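Local coordinates for protein beta-glucuronidase (uncultured Clostridium sp., PDB 6U7J) that hydrolyses beta-D-glucuronides as a gut microbial glycoside hydrolase of family 2, and probably helps reactivate estrogens by freeing them from their glucuronide conjugates, at residues Gly547-Ala559 and Asn568-Lys580. Residues are numbered along the deposited sequence; the frame is centred on the assembly and turned at random.
Sequences GEHIWAFADFMTA and NKKGIFTRERQPK
The ring of Phe556 lies over the side chain of Asn568, whose CB sits 3.6 Å from the ring centroid in a CH-pi contact, with ring and amide planes only 22° apart. The two backbones form a single antiparallel hydrogen-bonded pair here: Asn568 N donates to Phe556 O (2.8 Å), and Phe556 N returns a bond to Asn568 O. Asn568 OD1 turns back to accept from Lys570 N, closing an Asx turn.

Asp555 points its buried carboxylate toward 568-580. Its OD1 takes Lys580 NZ on the syn lone pair in a salt bridge of 2.8 Å; OD2 holds the same ammonium weakly and accepts from a water that links it to Arg575 N. Lys580 arrives with its chain extended beyond CG, and NZ also donates to Gly571 O and Thr511 O, pinning two parts of one loop to each other and to the loop that carries Thr511.

Backbone bonds from Ile572 N to Ala552 O and from Phe573 N to Phe553 O (2.9 Å) fasten the middle of the contact. With CG anti to the backbone N (chi1 177°), the Phe553 ring meets Phe573 obliquely, planes at 47°. Arg575 lays one guanidinium face against Met557 CG while salt-bridged to Asp309 and Asp311.

The contact thus folds the long connection between strand 545-551 and helix 581-592 of the TIM barrel back on itself, with Phe573 touching helix 319-332, while Ile550 and Ile572 touch each other and both pack against Ile586 of helix 581-592.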
loop_
_atom_site.group_PDB
_atom_site.type_symbol
_atom_site.label_atom_id
_atom_site.label_comp_id
_atom_site.label_asym_id
_atom_site.label_seq_id
_atom_site.Cartn_x
_atom_site.Cartn_y
_atom_site.Cartn_z
ATOM N N GLY B 547 34.979 -0.293 3.667
ATOM C CA GLY B 547 33.642 -0.515 4.181
ATOM C C GLY B 547 32.575 0.097 3.303
ATOM O O GLY B 547 32.835 0.992 2.486
ATOM N N GLU B 548 31.353 -0.401 3.506
ATOM C CA GLU B 548 30.175 0.097 2.810
ATOM C C GLU B 548 29.032 0.186 3.809
ATOM O O GLU B 548 28.696 -0.799 4.477
ATOM C CB GLU B 548 29.798 -0.811 1.620
ATOM C CG GLU B 548 29.336 -2.220 2.000
ATOM C CD GLU B 548 29.403 -3.203 0.825
ATOM O OE1 GLU B 548 30.461 -3.251 0.153
ATOM O OE2 GLU B 548 28.404 -3.922 0.578
ATOM N N HIS B 549 28.440 1.364 3.924
ATOM C CA HIS B 549 27.298 1.557 4.808
ATOM C C HIS B 549 26.165 2.068 3.943
ATOM O O HIS B 549 26.247 3.174 3.392
ATOM C CB HIS B 549 27.617 2.518 5.958
ATOM C CG HIS B 549 28.169 1.836 7.178
ATOM N ND1 HIS B 549 28.247 2.457 8.406
ATOM C CD2 HIS B 549 28.675 0.590 7.354
ATOM C CE1 HIS B 549 28.765 1.620 9.289
ATOM N NE2 HIS B 549 29.034 0.480 8.676
ATOM N N ILE B 550 25.140 1.231 3.771
ATOM C CA ILE B 550 23.950 1.630 3.034
ATOM C C ILE B 550 23.205 2.664 3.865
ATOM O O ILE B 550 23.173 2.573 5.098
ATOM C CB ILE B 550 23.079 0.397 2.747
ATOM C CG1 ILE B 550 23.777 -0.528 1.744
ATOM C CG2 ILE B 550 21.717 0.806 2.194
ATOM C CD1 ILE B 550 23.192 -1.923 1.709
ATOM N N TRP B 551 22.643 3.678 3.220
ATOM C CA TRP B 551 21.948 4.684 3.999
ATOM C C TRP B 551 20.495 4.307 4.203
ATOM O O TRP B 551 19.771 3.978 3.252
ATOM C CB TRP B 551 22.001 6.088 3.425
ATOM C CG TRP B 551 21.153 7.023 4.297
ATOM C CD1 TRP B 551 20.046 7.726 3.913
ATOM C CD2 TRP B 551 21.327 7.295 5.705
ATOM N NE1 TRP B 551 19.542 8.444 4.979
ATOM C CE2 TRP B 551 20.310 8.205 6.085
ATOM C CE3 TRP B 551 22.265 6.892 6.664
ATOM C CZ2 TRP B 551 20.198 8.708 7.383
ATOM C CZ3 TRP B 551 22.154 7.393 7.971
ATOM C CH2 TRP B 551 21.128 8.290 8.315
ATOM N N ALA B 552 20.097 4.430 5.465
ATOM C CA ALA B 552 18.828 4.101 6.062
ATOM C C ALA B 552 18.781 2.596 6.243
ATOM O O ALA B 552 18.542 1.822 5.305
ATOM C CB ALA B 552 17.676 4.676 5.261
ATOM N N PHE B 553 19.147 2.203 7.462
ATOM C CA PHE B 553 18.704 0.940 8.029
ATOM C C PHE B 553 17.191 0.803 7.898
ATOM O O PHE B 553 16.689 -0.206 7.388
ATOM C CB PHE B 553 19.143 0.877 9.498
ATOM C CG PHE B 553 18.681 -0.340 10.218
ATOM C CD1 PHE B 553 17.644 -0.262 11.137
ATOM C CD2 PHE B 553 19.280 -1.573 9.974
ATOM C CE1 PHE B 553 17.206 -1.394 11.802
ATOM C CE2 PHE B 553 18.847 -2.718 10.630
ATOM C CZ PHE B 553 17.814 -2.628 11.553
ATOM N N ALA B 554 16.451 1.828 8.334
ATOM C CA ALA B 554 14.994 1.808 8.365
ATOM C C ALA B 554 14.443 3.171 7.962
ATOM O O ALA B 554 15.047 4.212 8.245
ATOM C CB ALA B 554 14.452 1.450 9.768
ATOM N N ASP B 555 13.292 3.150 7.283
ATOM C CA ASP B 555 12.541 4.371 7.022
ATOM C C ASP B 555 12.409 5.160 8.323
ATOM O O ASP B 555 12.171 4.580 9.382
ATOM C CB ASP B 555 11.152 4.021 6.447
ATOM C CG ASP B 555 11.222 3.301 5.065
ATOM O OD1 ASP B 555 12.267 3.345 4.397
ATOM O OD2 ASP B 555 10.212 2.683 4.636
ATOM N N PHE B 556 12.608 6.480 8.257
ATOM C CA PHE B 556 12.570 7.332 9.451
ATOM C C PHE B 556 11.938 8.673 9.109
ATOM O O PHE B 556 11.814 9.046 7.940
ATOM C CB PHE B 556 13.971 7.554 10.038
ATOM C CG PHE B 556 14.909 8.261 9.108
ATOM C CD1 PHE B 556 15.016 9.657 9.132
ATOM C CD2 PHE B 556 15.719 7.528 8.226
ATOM C CE1 PHE B 556 15.886 10.314 8.266
ATOM C CE2 PHE B 556 16.601 8.182 7.360
ATOM C CZ PHE B 556 16.691 9.571 7.376
ATOM N N MET B 557 11.559 9.421 10.142
ATOM C CA MET B 557 10.809 10.651 9.925
ATOM C C MET B 557 11.745 11.807 9.630
ATOM O O MET B 557 12.867 11.864 10.138
ATOM C CB MET B 557 9.941 11.003 11.138
ATOM C CG MET B 557 8.455 10.723 10.928
ATOM S SD MET B 557 7.671 11.600 9.546
ATOM C CE MET B 557 7.546 13.258 10.191
ATOM N N THR B 558 11.266 12.737 8.808
ATOM C CA THR B 558 12.000 13.941 8.437
ATOM C C THR B 558 11.091 15.154 8.584
ATOM O O THR B 558 9.861 15.037 8.629
ATOM C CB THR B 558 12.493 13.914 6.983
ATOM O OG1 THR B 558 11.361 14.017 6.108
ATOM C CG2 THR B 558 13.266 12.645 6.662
ATOM N N ALA B 559 11.706 16.331 8.632
ATOM C CA ALA B 559 10.945 17.552 8.429
ATOM C C ALA B 559 10.190 17.466 7.102
ATOM O O ALA B 559 10.622 16.787 6.163
ATOM C CB ALA B 559 11.874 18.769 8.463
ATOM N N ASN B 568 11.792 9.838 5.269
ATOM C CA ASN B 568 12.835 9.291 4.414
ATOM C C ASN B 568 12.552 7.814 4.180
ATOM O O ASN B 568 12.417 7.041 5.142
ATOM C CB ASN B 568 14.211 9.493 5.046
ATOM C CG ASN B 568 15.341 9.108 4.112
ATOM O OD1 ASN B 568 15.361 8.002 3.571
ATOM N ND2 ASN B 568 16.286 10.023 3.911
ATOM N N LYS B 569 12.457 7.429 2.908
ATOM C CA LYS B 569 12.095 6.072 2.520
ATOM C C LYS B 569 13.285 5.279 1.986
ATOM O O LYS B 569 13.093 4.242 1.334
ATOM C CB LYS B 569 10.968 6.101 1.487
ATOM C CG LYS B 569 9.580 6.455 2.060
ATOM C CD LYS B 569 9.269 5.588 3.279
ATOM C CE LYS B 569 7.787 5.583 3.598
ATOM N NZ LYS B 569 7.465 6.666 4.564
ATOM N N LYS B 570 14.518 5.734 2.254
ATOM C CA LYS B 570 15.702 4.982 1.828
ATOM C C LYS B 570 15.982 3.772 2.707
ATOM O O LYS B 570 16.965 3.062 2.454
ATOM C CB LYS B 570 16.951 5.873 1.797
ATOM C CG LYS B 570 16.851 7.092 0.887
ATOM C CD LYS B 570 18.236 7.618 0.533
ATOM C CE LYS B 570 18.145 8.755 -0.469
ATOM N NZ LYS B 570 17.300 9.838 0.082
ATOM N N GLY B 571 15.169 3.524 3.730
ATOM C CA GLY B 571 15.328 2.334 4.548
ATOM C C GLY B 571 15.407 1.041 3.746
ATOM O O GLY B 571 14.682 0.860 2.756
ATOM N N ILE B 572 16.329 0.160 4.144
ATOM C CA ILE B 572 16.332 -1.218 3.669
ATOM C C ILE B 572 15.214 -1.983 4.361
ATOM O O ILE B 572 14.647 -2.926 3.795
ATOM C CB ILE B 572 17.719 -1.859 3.910
ATOM C CG1 ILE B 572 18.732 -1.382 2.864
ATOM C CG2 ILE B 572 17.675 -3.359 3.848
ATOM C CD1 ILE B 572 18.168 -1.297 1.434
ATOM N N PHE B 573 14.870 -1.577 5.582
ATOM C CA PHE B 573 13.713 -2.070 6.309
ATOM C C PHE B 573 12.665 -0.961 6.445
ATOM O O PHE B 573 12.971 0.236 6.357
ATOM C CB PHE B 573 14.132 -2.578 7.695
ATOM C CG PHE B 573 15.100 -3.728 7.659
ATOM C CD1 PHE B 573 14.642 -5.036 7.547
ATOM C CD2 PHE B 573 16.472 -3.502 7.751
ATOM C CE1 PHE B 573 15.538 -6.107 7.511
ATOM C CE2 PHE B 573 17.379 -4.563 7.732
ATOM C CZ PHE B 573 16.910 -5.870 7.600
ATOM N N THR B 574 11.414 -1.360 6.649
ATOM C CA THR B 574 10.390 -0.349 6.901
ATOM C C THR B 574 10.586 0.241 8.294
ATOM O O THR B 574 11.411 -0.237 9.089
ATOM C CB THR B 574 8.996 -0.950 6.778
ATOM O OG1 THR B 574 8.801 -1.888 7.847
ATOM C CG2 THR B 574 8.823 -1.670 5.407
ATOM N N ARG B 575 9.808 1.290 8.602
ATOM C CA ARG B 575 9.885 1.862 9.944
ATOM C C ARG B 575 9.487 0.826 10.978
ATOM O O ARG B 575 9.950 0.874 12.125
ATOM C CB ARG B 575 9.001 3.111 10.070
ATOM C CG ARG B 575 9.342 4.014 11.277
ATOM C CD ARG B 575 8.718 5.389 11.110
ATOM N NE ARG B 575 9.254 6.418 12.010
ATOM C CZ ARG B 575 8.527 7.372 12.573
ATOM N NH1 ARG B 575 7.215 7.422 12.363
ATOM N NH2 ARG B 575 9.112 8.276 13.346
ATOM N N GLU B 576 8.664 -0.140 10.577
ATOM C CA GLU B 576 8.211 -1.201 11.462
ATOM C C GLU B 576 9.102 -2.444 11.389
ATOM O O GLU B 576 8.694 -3.521 11.835
ATOM C CB GLU B 576 6.752 -1.531 11.144
ATOM C CG GLU B 576 5.792 -0.319 11.361
ATOM C CD GLU B 576 5.833 0.692 10.212
ATOM O OE1 GLU B 576 6.170 0.300 9.062
ATOM O OE2 GLU B 576 5.530 1.880 10.450
ATOM N N ARG B 577 10.303 -2.307 10.833
ATOM C CA ARG B 577 11.359 -3.327 10.918
ATOM C C ARG B 577 11.005 -4.583 10.117
ATOM O O ARG B 577 11.228 -5.707 10.571
ATOM C CB ARG B 577 11.698 -3.699 12.373
ATOM C CG ARG B 577 12.196 -2.558 13.317
ATOM C CD ARG B 577 12.681 -1.293 12.637
ATOM N NE ARG B 577 13.591 -0.508 13.481
ATOM C CZ ARG B 577 13.563 0.823 13.605
ATOM N NH1 ARG B 577 12.658 1.568 12.952
ATOM N NH2 ARG B 577 14.448 1.425 14.391
ATOM N N GLN B 578 10.463 -4.392 8.913
ATOM C CA GLN B 578 10.288 -5.493 7.984
ATOM C C GLN B 578 11.037 -5.191 6.688
ATOM O O GLN B 578 11.058 -4.037 6.241
ATOM C CB GLN B 578 8.792 -5.750 7.683
ATOM C CG GLN B 578 7.914 -6.012 8.921
ATOM C CD GLN B 578 8.344 -7.241 9.718
ATOM O OE1 GLN B 578 9.126 -8.077 9.241
ATOM N NE2 GLN B 578 7.843 -7.349 10.949
ATOM N N PRO B 579 11.646 -6.200 6.060
ATOM C CA PRO B 579 12.515 -5.955 4.898
ATOM C C PRO B 579 11.757 -5.673 3.606
ATOM O O PRO B 579 10.729 -6.284 3.323
ATOM C CB PRO B 579 13.278 -7.276 4.768
ATOM C CG PRO B 579 12.245 -8.296 5.186
ATOM C CD PRO B 579 11.539 -7.638 6.372
ATOM N N LYS B 580 12.304 -4.764 2.789
ATOM C CA LYS B 580 11.936 -4.664 1.385
ATOM C C LYS B 580 12.785 -5.662 0.589
ATOM O O LYS B 580 13.675 -6.315 1.143
ATOM C CB LYS B 580 12.115 -3.225 0.899
ATOM C CG LYS B 580 11.682 -2.163 1.950
ATOM C CD LYS B 580 11.819 -0.711 1.452
ATOM C CE LYS B 580 11.548 0.283 2.584
ATOM N NZ LYS B 580 11.840 1.701 2.220
HETATM O O HOH W 1 13.237 4.194 11.951
HETATM O O HOH W 2 8.196 2.715 6.577
#